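Local coordinates for protein Afp2 (Serratia entomophila, PDB 6RBN) that forms, as a tail-sheath family protein, part of the contractile sheath that probably surrounds the inner tube of the anti-feeding prophage, a phage-tail-like injection system, at residues R282-V287 with V311-D316; K81-N86 with Y97-L102; F67-S72 with A169-S174; V158-G163 with P204-S209. One frame throughout, in Å; residues are numbered along the deposited sequence.

Interaction 1 of 4, residues R282-V287 with V311-D316; sequences RVKAAV and VQVGKD
Segment 282-287 is a stretch of the long helix 277-295. Its partner, 311-316, begins as the end of strand 309-312 before running out into a loop. The backbones come nearest at Lys284 and Val311, whose CA atoms are 6.4 Å apart. Helix and strand meet through side chains, with one turn of the helix presenting Lys284 and Val287 to Val311 and Val313.

Lys284 does most of the work with its aliphatic part. Its CG sits in the crowded position between the backbone N and the carbonyl carbon (chi1 76°), and the chain then bends at chi3 and chi4. Lys284 CB lies 3.7 Å from Val311 CG1. With Val313 the two side chains cross obliquely, Lys284 CD 3.8 Å from Val313 CG1. That methyl is also in the crowded position on its own residue (chi1 54°). Past the bend, Lys284 CE passes 3.7 Å from Val311 O, and the amine ends at Gln147 of the Afp1 chain, which accepts a hydrogen bond from NZ; Asp288 is a weaker, longer ionic partner.

One turn on, Val287 meets the other branch of Val311, Val287 CG1 to Val311 CG2 at 3.7 Å. Val311 therefore straddles two helix residues, one branch for each. Val287 also touches Ile333 of strand 328-335, and Val283 reaches Met329 and Ile331.

This is helix-on-sheet packing: in the C-terminal sheath domain, helix 277-295 lies against the antiparallel pair 309-312 and 328-335, and the lysine that joins the apolar layer also reaches Afp1, presumably the tube subunit.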
loop_
_atom_site.group_PDB
_atom_site.type_symbol
_atom_site.label_atom_id
_atom_site.label_comp_id
_atom_site.label_asym_id
_atom_site.label_seq_id
_atom_site.Cartn_x
_atom_site.Cartn_y
_atom_site.Cartn_z
ATOM N N ARG C 282 -55.035 -0.670 -19.194
ATOM C CA ARG C 282 -55.785 0.149 -18.254
ATOM C C ARG C 282 -57.264 0.172 -18.610
ATOM O O ARG C 282 -58.108 0.422 -17.743
ATOM C CB ARG C 282 -55.180 1.553 -18.211
ATOM C CG ARG C 282 -55.663 2.416 -17.068
ATOM C CD ARG C 282 -54.905 3.717 -16.982
ATOM N NE ARG C 282 -55.147 4.576 -18.127
ATOM C CZ ARG C 282 -54.514 5.722 -18.337
ATOM N NH1 ARG C 282 -53.608 6.149 -17.472
ATOM N NH2 ARG C 282 -54.793 6.444 -19.409
ATOM N N VAL C 283 -57.603 -0.126 -19.861
ATOM C CA VAL C 283 -59.004 -0.254 -20.242
ATOM C C VAL C 283 -59.583 -1.568 -19.738
ATOM O O VAL C 283 -60.637 -1.586 -19.095
ATOM C CB VAL C 283 -59.162 -0.110 -21.767
ATOM C CG1 VAL C 283 -60.553 -0.492 -22.190
ATOM C CG2 VAL C 283 -58.903 1.316 -22.174
ATOM N N LYS C 284 -58.901 -2.686 -19.995
ATOM C CA LYS C 284 -59.475 -3.982 -19.654
ATOM C C LYS C 284 -59.432 -4.283 -18.164
ATOM O O LYS C 284 -60.066 -5.246 -17.732
ATOM C CB LYS C 284 -58.774 -5.114 -20.400
ATOM C CG LYS C 284 -57.420 -5.481 -19.856
ATOM C CD LYS C 284 -56.832 -6.629 -20.647
ATOM C CE LYS C 284 -57.616 -7.904 -20.418
ATOM N NZ LYS C 284 -57.509 -8.372 -19.019
ATOM N N ALA C 285 -58.704 -3.501 -17.375
ATOM C CA ALA C 285 -58.773 -3.633 -15.931
ATOM C C ALA C 285 -59.799 -2.705 -15.311
ATOM O O ALA C 285 -60.224 -2.942 -14.176
ATOM C CB ALA C 285 -57.409 -3.369 -15.309
ATOM N N ALA C 286 -60.201 -1.656 -16.027
ATOM C CA ALA C 286 -61.340 -0.853 -15.615
ATOM C C ALA C 286 -62.656 -1.563 -15.873
ATOM O O ALA C 286 -63.664 -1.216 -15.253
ATOM C CB ALA C 286 -61.330 0.490 -16.340
ATOM N N VAL C 287 -62.668 -2.541 -16.771
ATOM C CA VAL C 287 -63.870 -3.322 -17.035
ATOM C C VAL C 287 -63.945 -4.534 -16.117
ATOM O O VAL C 287 -65.017 -4.862 -15.604
ATOM C CB VAL C 287 -63.909 -3.727 -18.520
ATOM C CG1 VAL C 287 -65.155 -4.509 -18.820
ATOM C CG2 VAL C 287 -63.837 -2.505 -19.403
ATOM N N VAL C 311 -63.000 -10.533 -20.674
ATOM C CA VAL C 311 -62.605 -9.301 -21.345
ATOM C C VAL C 311 -61.273 -9.566 -22.023
ATOM O O VAL C 311 -60.359 -10.108 -21.393
ATOM C CB VAL C 311 -62.480 -8.121 -20.360
ATOM C CG1 VAL C 311 -61.997 -6.876 -21.072
ATOM C CG2 VAL C 311 -63.796 -7.842 -19.675
ATOM N N GLN C 312 -61.155 -9.206 -23.299
ATOM C CA GLN C 312 -59.895 -9.400 -23.997
ATOM C C GLN C 312 -59.651 -8.312 -25.032
ATOM O O GLN C 312 -60.580 -7.839 -25.691
ATOM C CB GLN C 312 -59.839 -10.790 -24.634
ATOM C CG GLN C 312 -60.942 -11.102 -25.599
ATOM C CD GLN C 312 -60.904 -12.542 -26.039
ATOM O OE1 GLN C 312 -59.989 -13.282 -25.684
ATOM N NE2 GLN C 312 -61.910 -12.959 -26.786
ATOM N N VAL C 313 -58.386 -7.920 -25.151
ATOM C CA VAL C 313 -57.926 -6.887 -26.072
ATOM C C VAL C 313 -56.450 -7.140 -26.375
ATOM O O VAL C 313 -55.671 -7.491 -25.480
ATOM C CB VAL C 313 -58.194 -5.478 -25.498
ATOM C CG1 VAL C 313 -57.613 -5.315 -24.107
ATOM C CG2 VAL C 313 -57.645 -4.400 -26.411
ATOM N N GLY C 314 -56.062 -7.026 -27.642
ATOM C CA GLY C 314 -54.688 -7.307 -28.005
ATOM C C GLY C 314 -54.326 -6.657 -29.320
ATOM O O GLY C 314 -55.151 -6.014 -29.971
ATOM N N LYS C 315 -53.061 -6.832 -29.704
ATOM C CA LYS C 315 -52.569 -6.220 -30.931
ATOM C C LYS C 315 -52.852 -7.109 -32.138
ATOM O O LYS C 315 -52.849 -6.634 -33.277
ATOM C CB LYS C 315 -51.074 -5.917 -30.793
ATOM C CG LYS C 315 -50.481 -4.988 -31.853
ATOM C CD LYS C 315 -49.704 -5.751 -32.909
ATOM C CE LYS C 315 -49.136 -4.814 -33.948
ATOM N NZ LYS C 315 -48.125 -3.906 -33.350
ATOM N N ASP C 316 -53.074 -8.401 -31.919
ATOM C CA ASP C 316 -53.632 -9.265 -32.952
ATOM C C ASP C 316 -54.653 -10.222 -32.356
ATOM O O ASP C 316 -54.778 -11.374 -32.776
ATOM C CB ASP C 316 -52.534 -10.003 -33.716
ATOM C CG ASP C 316 -51.601 -10.788 -32.813
ATOM O OD1 ASP C 316 -51.737 -10.715 -31.574
ATOM O OD2 ASP C 316 -50.711 -11.478 -33.355
#

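Interaction 2 of 4, residues K81-N86 with Y97-L102; sequences KCYLVN and YDDITL
Largely apolar packing against a tyrosine ring, chiefly at its edge, with a loosely held charge at the rim, joins the strand that opens a beta-alpha-beta crossover to the turn that leads into its second strand. Strand 82-86 belongs to the mixed sheet, helix 90-97 makes the crossing, and strand 102-105 follows; both strands run parallel to 30-34, which lies between them in the sheet. Asp98, the first residue past helix 90-97 to leave helical angles, has a positive phi of 68°, and that turn sends Asp99 and Ile100 back toward the sheet.

Tyr83 carries the contact. Its CG stands anti to the carbonyl carbon, beside the backbone N (chi1 -66°), so the ring projects from the strand toward the end of the helix. Ile100 comes in at the ring's edge, with CG1 3.6 Å from Tyr83 CE2 and CD1 3.6 Å from Tyr83 CD2. Tyr97, just before that turn, adds its CB at 3.7 Å from Tyr83 CE2. The two tyrosine rings meet obliquely, their planes at 53°. Val48 of strand 46-49 also packs on Tyr83, while Arg305 of the Afp3 chain packs on Tyr97.

The polar rim lies at the phenol end. Asp99 CB is near Tyr83 OH, and its carboxylate reaches toward Lys81, whose chain, bent at chi3, runs out alongside the phenol end of Tyr83. Lys81 NZ gives Tyr83 OH a weak hydrogen bond of 3.4 Å. The same amine stays beyond salt-bridge range of the carboxylate, which would still favour its positive charge: Lys81 NZ to Asp99 OD2 is 4.1 Å, and the oxygen lies closer to Lys81 CD.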
loop_
_atom_site.group_PDB
_atom_site.type_symbol
_atom_site.label_atom_id
_atom_site.label_comp_id
_atom_site.label_asym_id
_atom_site.label_seq_id
_atom_site.Cartn_x
_atom_site.Cartn_y
_atom_site.Cartn_z
ATOM N N LYS C 81 -85.757 12.210 -11.689
ATOM C CA LYS C 81 -85.989 13.166 -12.753
ATOM C C LYS C 81 -86.547 12.455 -13.980
ATOM O O LYS C 81 -86.278 11.277 -14.223
ATOM C CB LYS C 81 -84.708 13.928 -13.094
ATOM C CG LYS C 81 -83.607 13.111 -13.720
ATOM C CD LYS C 81 -82.377 13.970 -13.929
ATOM C CE LYS C 81 -82.612 14.996 -15.021
ATOM N NZ LYS C 81 -81.390 15.794 -15.311
ATOM N N CYS C 82 -87.365 13.180 -14.732
ATOM C CA CYS C 82 -88.072 12.617 -15.868
ATOM C C CYS C 82 -88.413 13.751 -16.816
ATOM O O CYS C 82 -88.389 14.925 -16.441
ATOM C CB CYS C 82 -89.331 11.877 -15.425
ATOM S SG CYS C 82 -90.501 12.951 -14.612
ATOM N N TYR C 83 -88.724 13.386 -18.055
ATOM C CA TYR C 83 -88.830 14.338 -19.150
ATOM C C TYR C 83 -90.203 14.228 -19.796
ATOM O O TYR C 83 -90.647 13.125 -20.128
ATOM C CB TYR C 83 -87.744 14.073 -20.198
ATOM C CG TYR C 83 -86.318 14.308 -19.734
ATOM C CD1 TYR C 83 -86.024 15.169 -18.692
ATOM C CD2 TYR C 83 -85.269 13.627 -20.325
ATOM C CE1 TYR C 83 -84.723 15.358 -18.268
ATOM C CE2 TYR C 83 -83.968 13.815 -19.906
ATOM C CZ TYR C 83 -83.702 14.681 -18.879
ATOM O OH TYR C 83 -82.411 14.873 -18.459
ATOM N N LEU C 84 -90.875 15.365 -19.968
ATOM C CA LEU C 84 -92.033 15.457 -20.854
ATOM C C LEU C 84 -91.580 15.981 -22.205
ATOM O O LEU C 84 -91.201 17.148 -22.331
ATOM C CB LEU C 84 -93.123 16.357 -20.288
ATOM C CG LEU C 84 -94.059 15.770 -19.252
ATOM C CD1 LEU C 84 -95.034 16.834 -18.791
ATOM C CD2 LEU C 84 -94.790 14.595 -19.870
ATOM N N VAL C 85 -91.623 15.121 -23.215
ATOM C CA VAL C 85 -91.276 15.477 -24.581
ATOM C C VAL C 85 -92.482 15.161 -25.454
ATOM O O VAL C 85 -93.070 14.085 -25.322
ATOM C CB VAL C 85 -90.026 14.713 -25.058
ATOM C CG1 VAL C 85 -89.662 15.107 -26.467
ATOM C CG2 VAL C 85 -88.861 14.954 -24.118
ATOM N N ASN C 86 -92.874 16.101 -26.316
ATOM C CA ASN C 86 -93.939 15.802 -27.264
ATOM C C ASN C 86 -93.450 14.816 -28.319
ATOM O O ASN C 86 -92.253 14.718 -28.590
ATOM C CB ASN C 86 -94.487 17.078 -27.915
ATOM C CG ASN C 86 -93.419 17.936 -28.550
ATOM O OD1 ASN C 86 -92.236 17.611 -28.533
ATOM N ND2 ASN C 86 -93.842 19.052 -29.130
ATOM N N TYR C 97 -79.943 14.606 -24.342
ATOM C CA TYR C 97 -79.915 14.735 -22.892
ATOM C C TYR C 97 -79.174 13.617 -22.172
ATOM O O TYR C 97 -79.032 13.700 -20.947
ATOM C CB TYR C 97 -81.340 14.863 -22.352
ATOM C CG TYR C 97 -81.919 16.225 -22.636
ATOM C CD1 TYR C 97 -81.643 17.300 -21.802
ATOM C CD2 TYR C 97 -82.699 16.451 -23.758
ATOM C CE1 TYR C 97 -82.149 18.554 -22.061
ATOM C CE2 TYR C 97 -83.209 17.701 -24.029
ATOM C CZ TYR C 97 -82.931 18.749 -23.176
ATOM O OH TYR C 97 -83.440 19.997 -23.443
ATOM N N ASP C 98 -78.769 12.548 -22.873
ATOM C CA ASP C 98 -77.698 11.626 -22.469
ATOM C C ASP C 98 -78.037 10.772 -21.242
ATOM O O ASP C 98 -77.271 9.883 -20.855
ATOM C CB ASP C 98 -76.407 12.421 -22.210
ATOM C CG ASP C 98 -75.149 11.577 -22.302
ATOM O OD1 ASP C 98 -75.221 10.401 -22.714
ATOM O OD2 ASP C 98 -74.073 12.090 -21.936
ATOM N N ASP C 99 -79.193 10.997 -20.638
ATOM C CA ASP C 99 -79.529 10.440 -19.344
ATOM C C ASP C 99 -80.703 9.481 -19.432
ATOM O O ASP C 99 -80.978 8.768 -18.463
ATOM C CB ASP C 99 -79.863 11.581 -18.371
ATOM C CG ASP C 99 -79.673 11.203 -16.924
ATOM O OD1 ASP C 99 -79.221 10.074 -16.646
ATOM O OD2 ASP C 99 -79.972 12.047 -16.057
ATOM N N ILE C 100 -81.368 9.421 -20.577
ATOM C CA ILE C 100 -82.630 8.716 -20.723
ATOM C C ILE C 100 -82.364 7.227 -20.876
ATOM O O ILE C 100 -81.542 6.812 -21.700
ATOM C CB ILE C 100 -83.400 9.268 -21.928
ATOM C CG1 ILE C 100 -83.642 10.755 -21.729
ATOM C CG2 ILE C 100 -84.714 8.551 -22.112
ATOM C CD1 ILE C 100 -84.077 11.459 -22.956
ATOM N N THR C 101 -83.059 6.420 -20.081
ATOM C CA THR C 101 -83.007 4.970 -20.181
ATOM C C THR C 101 -84.323 4.356 -20.628
ATOM O O THR C 101 -84.323 3.266 -21.201
ATOM C CB THR C 101 -82.600 4.363 -18.837
ATOM O OG1 THR C 101 -83.571 4.707 -17.845
ATOM C CG2 THR C 101 -81.251 4.891 -18.406
ATOM N N LEU C 102 -85.442 5.027 -20.381
ATOM C CA LEU C 102 -86.763 4.526 -20.727
ATOM C C LEU C 102 -87.487 5.514 -21.628
ATOM O O LEU C 102 -87.400 6.728 -21.430
ATOM C CB LEU C 102 -87.598 4.281 -19.471
ATOM C CG LEU C 102 -87.205 3.124 -18.563
ATOM C CD1 LEU C 102 -87.979 3.212 -17.272
ATOM C CD2 LEU C 102 -87.506 1.820 -19.266
#

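Interaction 3 of 4, residues F67-S72 with A169-S174; sequences FYTSLS and AAVPPS
Thr69 has OG1 in the crowded position between its backbone N and carbonyl carbon (chi1 63°), which sets CG2 beside the N and anti to the carbonyl carbon; Ser70, the next residue, turns OG anti to its carbonyl carbon (chi1 -63°). These torsions turn the Thr69 hydroxyl of helix 66-75 to the loop 169-172 and set the Ser70 hydroxyl beside it.

Thr69 OG1 donates to Ala170 O over 3.1 Å, approaching from above the carbonyl plane rather than along a lone pair. Its methyl branch serves the apolar side of the same contact, Thr69 CG2 lying 3.7 Å from Ala169 CB. Between these two, Thr69 CB faces a branch of Val171, 3.8 Å from its CG2, where the backbones are closest, with the CA atoms of Thr69 and Val171 5.2 Å apart. Pro172 crosses Thr69 at about a right angle, and its CD and CG lie beside the Ser70 hydroxyl, with Ser70 OG 3.3 Å from Pro172 CD. That hydroxyl has its hydrogen bond within its own helix, to Ala66 O.

The loop leads on into helix 173-187, whose Ser174 OG lies within hydrogen-bonding reach of carbonyls at the ends of strands 102-105 and 127-129. Helix 66-75, packed on strands 30-34 and 82-86 through Leu71, is thereby joined to the loop entering helix 173-187, a buried helix-to-loop contact of an alpha/beta domain in which helices pack on a central mixed sheet.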
loop_
_atom_site.group_PDB
_atom_site.type_symbol
_atom_site.label_atom_id
_atom_site.label_comp_id
_atom_site.label_asym_id
_atom_site.label_seq_id
_atom_site.Cartn_x
_atom_site.Cartn_y
_atom_site.Cartn_z
ATOM N N PHE C 67 -100.912 12.336 -19.858
ATOM C CA PHE C 67 -99.582 12.666 -19.360
ATOM C C PHE C 67 -99.605 12.952 -17.867
ATOM O O PHE C 67 -98.601 12.727 -17.184
ATOM C CB PHE C 67 -98.991 13.859 -20.126
ATOM C CG PHE C 67 -99.642 15.183 -19.819
ATOM C CD1 PHE C 67 -100.798 15.571 -20.475
ATOM C CD2 PHE C 67 -99.067 16.066 -18.913
ATOM C CE1 PHE C 67 -101.390 16.787 -20.200
ATOM C CE2 PHE C 67 -99.655 17.277 -18.633
ATOM C CZ PHE C 67 -100.817 17.640 -19.280
ATOM N N TYR C 68 -100.727 13.448 -17.347
ATOM C CA TYR C 68 -100.797 13.793 -15.933
ATOM C C TYR C 68 -100.912 12.549 -15.066
ATOM O O TYR C 68 -100.270 12.461 -14.015
ATOM C CB TYR C 68 -101.981 14.725 -15.672
ATOM C CG TYR C 68 -102.037 15.246 -14.254
ATOM C CD1 TYR C 68 -101.236 16.305 -13.857
ATOM C CD2 TYR C 68 -102.874 14.669 -13.309
ATOM C CE1 TYR C 68 -101.277 16.785 -12.569
ATOM C CE2 TYR C 68 -102.916 15.137 -12.015
ATOM C CZ TYR C 68 -102.114 16.197 -11.651
ATOM O OH TYR C 68 -102.154 16.673 -10.363
ATOM N N THR C 69 -101.734 11.586 -15.483
ATOM C CA THR C 69 -101.898 10.364 -14.709
ATOM C C THR C 69 -100.683 9.458 -14.808
ATOM O O THR C 69 -100.490 8.608 -13.935
ATOM C CB THR C 69 -103.140 9.613 -15.171
ATOM O OG1 THR C 69 -102.980 9.226 -16.537
ATOM C CG2 THR C 69 -104.349 10.502 -15.058
ATOM N N SER C 70 -99.866 9.617 -15.847
ATOM C CA SER C 70 -98.626 8.859 -15.931
ATOM C C SER C 70 -97.595 9.386 -14.945
ATOM O O SER C 70 -96.893 8.606 -14.294
ATOM C CB SER C 70 -98.080 8.908 -17.352
ATOM O OG SER C 70 -98.975 8.288 -18.252
ATOM N N LEU C 71 -97.497 10.704 -14.822
ATOM C CA LEU C 71 -96.526 11.307 -13.922
ATOM C C LEU C 71 -96.964 11.255 -12.470
ATOM O O LEU C 71 -96.118 11.098 -11.588
ATOM C CB LEU C 71 -96.265 12.744 -14.347
ATOM C CG LEU C 71 -95.421 12.759 -15.611
ATOM C CD1 LEU C 71 -95.412 14.104 -16.220
ATOM C CD2 LEU C 71 -94.038 12.401 -15.200
ATOM N N SER C 72 -98.263 11.385 -12.200
ATOM C CA SER C 72 -98.744 11.264 -10.829
ATOM C C SER C 72 -98.572 9.848 -10.300
ATOM O O SER C 72 -98.365 9.660 -9.100
ATOM C CB SER C 72 -100.208 11.687 -10.746
ATOM O OG SER C 72 -101.028 10.792 -11.467
ATOM N N ALA C 169 -109.614 8.651 -13.051
ATOM C CA ALA C 169 -108.942 8.860 -14.321
ATOM C C ALA C 169 -108.266 7.577 -14.799
ATOM O O ALA C 169 -108.136 6.596 -14.063
ATOM C CB ALA C 169 -107.930 9.993 -14.201
ATOM N N ALA C 170 -107.823 7.598 -16.052
ATOM C CA ALA C 170 -107.270 6.426 -16.720
ATOM C C ALA C 170 -105.762 6.573 -16.852
ATOM O O ALA C 170 -105.283 7.481 -17.538
ATOM C CB ALA C 170 -107.904 6.233 -18.097
ATOM N N VAL C 171 -105.027 5.683 -16.201
ATOM C CA VAL C 171 -103.566 5.672 -16.315
ATOM C C VAL C 171 -103.180 4.832 -17.530
ATOM O O VAL C 171 -103.720 3.728 -17.701
ATOM C CB VAL C 171 -102.935 5.119 -15.043
ATOM C CG1 VAL C 171 -101.435 4.977 -15.196
ATOM C CG2 VAL C 171 -103.222 6.029 -13.896
ATOM N N PRO C 172 -102.304 5.328 -18.403
ATOM C CA PRO C 172 -101.760 4.495 -19.470
ATOM C C PRO C 172 -100.940 3.356 -18.894
ATOM O O PRO C 172 -100.189 3.545 -17.928
ATOM C CB PRO C 172 -100.875 5.463 -20.260
ATOM C CG PRO C 172 -101.433 6.791 -19.966
ATOM C CD PRO C 172 -101.901 6.732 -18.550
ATOM N N PRO C 173 -101.045 2.157 -19.468
ATOM C CA PRO C 173 -100.404 0.986 -18.854
ATOM C C PRO C 173 -98.899 0.941 -19.032
ATOM O O PRO C 173 -98.254 0.060 -18.452
ATOM C CB PRO C 173 -101.081 -0.177 -19.573
ATOM C CG PRO C 173 -101.430 0.377 -20.901
ATOM C CD PRO C 173 -101.780 1.805 -20.694
ATOM N N SER C 174 -98.323 1.844 -19.825
ATOM C CA SER C 174 -96.879 2.018 -19.825
ATOM C C SER C 174 -96.395 2.590 -18.504
ATOM O O SER C 174 -95.307 2.240 -18.039
ATOM C CB SER C 174 -96.468 2.948 -20.956
ATOM O OG SER C 174 -96.875 2.438 -22.200
#

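Interaction 4 of 4, residues V158-G163 with P204-S209; sequences VFYPWG and PAFAVS
Leaving strand 156-157, the chain turns at Phe159, whose positive phi of 59° precedes a loop that runs beside 204-209; its ring goes to Ala177 of helix 173-187. Tyr160 follows with CG anti to the backbone N (chi1 161°), which carries its phenol end across to Phe206. The two side chains cross at about a right angle, and Tyr160 OH sits at the edge of the Phe206 ring, 3.5 Å from CD2. The hydroxyl is also hydrogen-bonded to Glu135 O and Ile137 N, while Lys136 makes a cation-pi contact with Phe206. Pro161 then brings its ring tip, CG, to 4.3 Å from Val208 CG2. At Trp162 the backbone takes over: Trp162 O accepts from Ala205 N over 2.8 Å, nearly along the C=O axis, and Ala205 CB lies against the same oxygen; the indole NE1 is bonded to Gly132 O. Gly163 closes the walk as a single beta bridge with Pro204, their CA atoms 4.6 Å apart.

The pair thus joins the loop after strand 156-157, an outermost strand of the mixed sheet within this chain, to the loop between helices 173-187 and 210-216, with Ser209 as the N-cap residue of the latter.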
loop_
_atom_site.group_PDB
_atom_site.type_symbol
_atom_site.label_atom_id
_atom_site.label_comp_id
_atom_site.label_asym_id
_atom_site.label_seq_id
_atom_site.Cartn_x
_atom_site.Cartn_y
_atom_site.Cartn_z
ATOM N N VAL C 158 -95.142 -4.243 -24.381
ATOM C CA VAL C 158 -96.417 -3.638 -24.748
ATOM C C VAL C 158 -97.297 -3.335 -23.539
ATOM O O VAL C 158 -97.842 -2.236 -23.461
ATOM C CB VAL C 158 -97.146 -4.523 -25.778
ATOM C CG1 VAL C 158 -98.466 -3.904 -26.172
ATOM C CG2 VAL C 158 -96.280 -4.671 -26.990
ATOM N N PHE C 159 -97.464 -4.283 -22.600
ATOM C CA PHE C 159 -98.205 -4.074 -21.345
ATOM C C PHE C 159 -99.660 -3.661 -21.552
ATOM O O PHE C 159 -99.962 -2.475 -21.460
ATOM C CB PHE C 159 -97.492 -3.065 -20.440
ATOM C CG PHE C 159 -96.149 -3.522 -19.985
ATOM C CD1 PHE C 159 -96.029 -4.439 -18.959
ATOM C CD2 PHE C 159 -95.004 -3.042 -20.591
ATOM C CE1 PHE C 159 -94.792 -4.865 -18.543
ATOM C CE2 PHE C 159 -93.767 -3.459 -20.177
ATOM C CZ PHE C 159 -93.658 -4.374 -19.152
ATOM N N TYR C 160 -100.537 -4.609 -21.931
ATOM C CA TYR C 160 -101.877 -4.263 -22.419
ATOM C C TYR C 160 -102.789 -3.516 -21.438
ATOM O O TYR C 160 -103.154 -2.370 -21.755
ATOM C CB TYR C 160 -102.556 -5.519 -22.982
ATOM C CG TYR C 160 -104.062 -5.429 -23.093
ATOM C CD1 TYR C 160 -104.671 -4.598 -24.016
ATOM C CD2 TYR C 160 -104.873 -6.209 -22.283
ATOM C CE1 TYR C 160 -106.045 -4.523 -24.107
ATOM C CE2 TYR C 160 -106.244 -6.149 -22.374
ATOM C CZ TYR C 160 -106.821 -5.307 -23.287
ATOM O OH TYR C 160 -108.189 -5.247 -23.377
ATOM N N PRO C 161 -103.222 -4.071 -20.290
ATOM C CA PRO C 161 -104.447 -3.547 -19.658
ATOM C C PRO C 161 -104.313 -2.174 -19.014
ATOM O O PRO C 161 -103.455 -1.932 -18.163
ATOM C CB PRO C 161 -104.750 -4.590 -18.571
ATOM C CG PRO C 161 -103.895 -5.750 -18.873
ATOM C CD PRO C 161 -102.667 -5.157 -19.470
ATOM N N TRP C 162 -105.199 -1.274 -19.429
ATOM C CA TRP C 162 -105.182 0.110 -18.978
ATOM C C TRP C 162 -105.611 0.225 -17.522
ATOM O O TRP C 162 -106.271 -0.657 -16.971
ATOM C CB TRP C 162 -106.098 0.946 -19.869
ATOM C CG TRP C 162 -105.498 1.266 -21.196
ATOM C CD1 TRP C 162 -105.356 0.422 -22.253
ATOM C CD2 TRP C 162 -105.074 2.554 -21.655
ATOM N NE1 TRP C 162 -104.795 1.082 -23.315
ATOM C CE2 TRP C 162 -104.624 2.397 -22.978
ATOM C CE3 TRP C 162 -105.002 3.816 -21.063
ATOM C CZ2 TRP C 162 -104.113 3.452 -23.720
ATOM C CZ3 TRP C 162 -104.497 4.864 -21.805
ATOM C CH2 TRP C 162 -104.057 4.678 -23.116
ATOM N N GLY C 163 -105.224 1.336 -16.896
ATOM C CA GLY C 163 -105.541 1.549 -15.502
ATOM C C GLY C 163 -106.765 2.423 -15.296
ATOM O O GLY C 163 -107.231 3.117 -16.194
ATOM N N PRO C 204 -106.414 -2.428 -12.525
ATOM C CA PRO C 204 -106.656 -2.626 -13.955
ATOM C C PRO C 204 -108.112 -2.389 -14.309
ATOM O O PRO C 204 -109.018 -2.633 -13.510
ATOM C CB PRO C 204 -106.254 -4.086 -14.186
ATOM C CG PRO C 204 -106.390 -4.726 -12.869
ATOM C CD PRO C 204 -106.011 -3.683 -11.868
ATOM N N ALA C 205 -108.326 -1.889 -15.525
ATOM C CA ALA C 205 -109.684 -1.626 -15.985
ATOM C C ALA C 205 -110.438 -2.912 -16.266
ATOM O O ALA C 205 -111.659 -2.967 -16.090
ATOM C CB ALA C 205 -109.656 -0.746 -17.232
ATOM N N PHE C 206 -109.732 -3.952 -16.692
ATOM C CA PHE C 206 -110.327 -5.216 -17.091
ATOM C C PHE C 206 -109.739 -6.332 -16.243
ATOM O O PHE C 206 -108.669 -6.191 -15.648
ATOM C CB PHE C 206 -110.062 -5.493 -18.573
ATOM C CG PHE C 206 -110.712 -4.509 -19.495
ATOM C CD1 PHE C 206 -111.901 -3.888 -19.156
ATOM C CD2 PHE C 206 -110.087 -4.143 -20.672
ATOM C CE1 PHE C 206 -112.484 -2.963 -19.999
ATOM C CE2 PHE C 206 -110.656 -3.212 -21.511
ATOM C CZ PHE C 206 -111.858 -2.624 -21.177
ATOM N N ALA C 207 -110.449 -7.451 -16.192
ATOM C CA ALA C 207 -109.976 -8.653 -15.527
ATOM C C ALA C 207 -109.524 -9.642 -16.586
ATOM O O ALA C 207 -110.268 -9.928 -17.530
ATOM C CB ALA C 207 -111.064 -9.265 -14.646
ATOM N N VAL C 208 -108.308 -10.154 -16.439
ATOM C CA VAL C 208 -107.697 -11.033 -17.425
ATOM C C VAL C 208 -107.492 -12.404 -16.796
ATOM O O VAL C 208 -106.937 -12.512 -15.696
ATOM C CB VAL C 208 -106.366 -10.458 -17.934
ATOM C CG1 VAL C 208 -105.735 -11.407 -18.909
ATOM C CG2 VAL C 208 -106.588 -9.106 -18.578
ATOM N N SER C 209 -107.942 -13.445 -17.489
ATOM C CA SER C 209 -107.760 -14.811 -17.035
ATOM C C SER C 209 -106.433 -15.367 -17.544
ATOM O O SER C 209 -105.724 -14.738 -18.331
ATOM C CB SER C 209 -108.926 -15.682 -17.493
ATOM O OG SER C 209 -108.948 -15.788 -18.904
#

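From the N terminus, helix 66-75 opens interaction 3, and interaction 2 opens and closes inside that loop, between strand 82-86 and the turn after helix 90-97. Those two touch through Leu71, packed on Cys82 and Leu84. Interaction 4 opens at 158-163 before 169-174 closes interaction 3, and itself closes at 204-209, so these two cross; Gly163 N and Val171 O, 2.9 Å apart, probably bond them. Together the three tie helices and loops around the mixed sheet. Interaction 1 comes last, in series, within the C-terminal domain; its centre is about 45 Å from that of interaction 3, across the chain's centre.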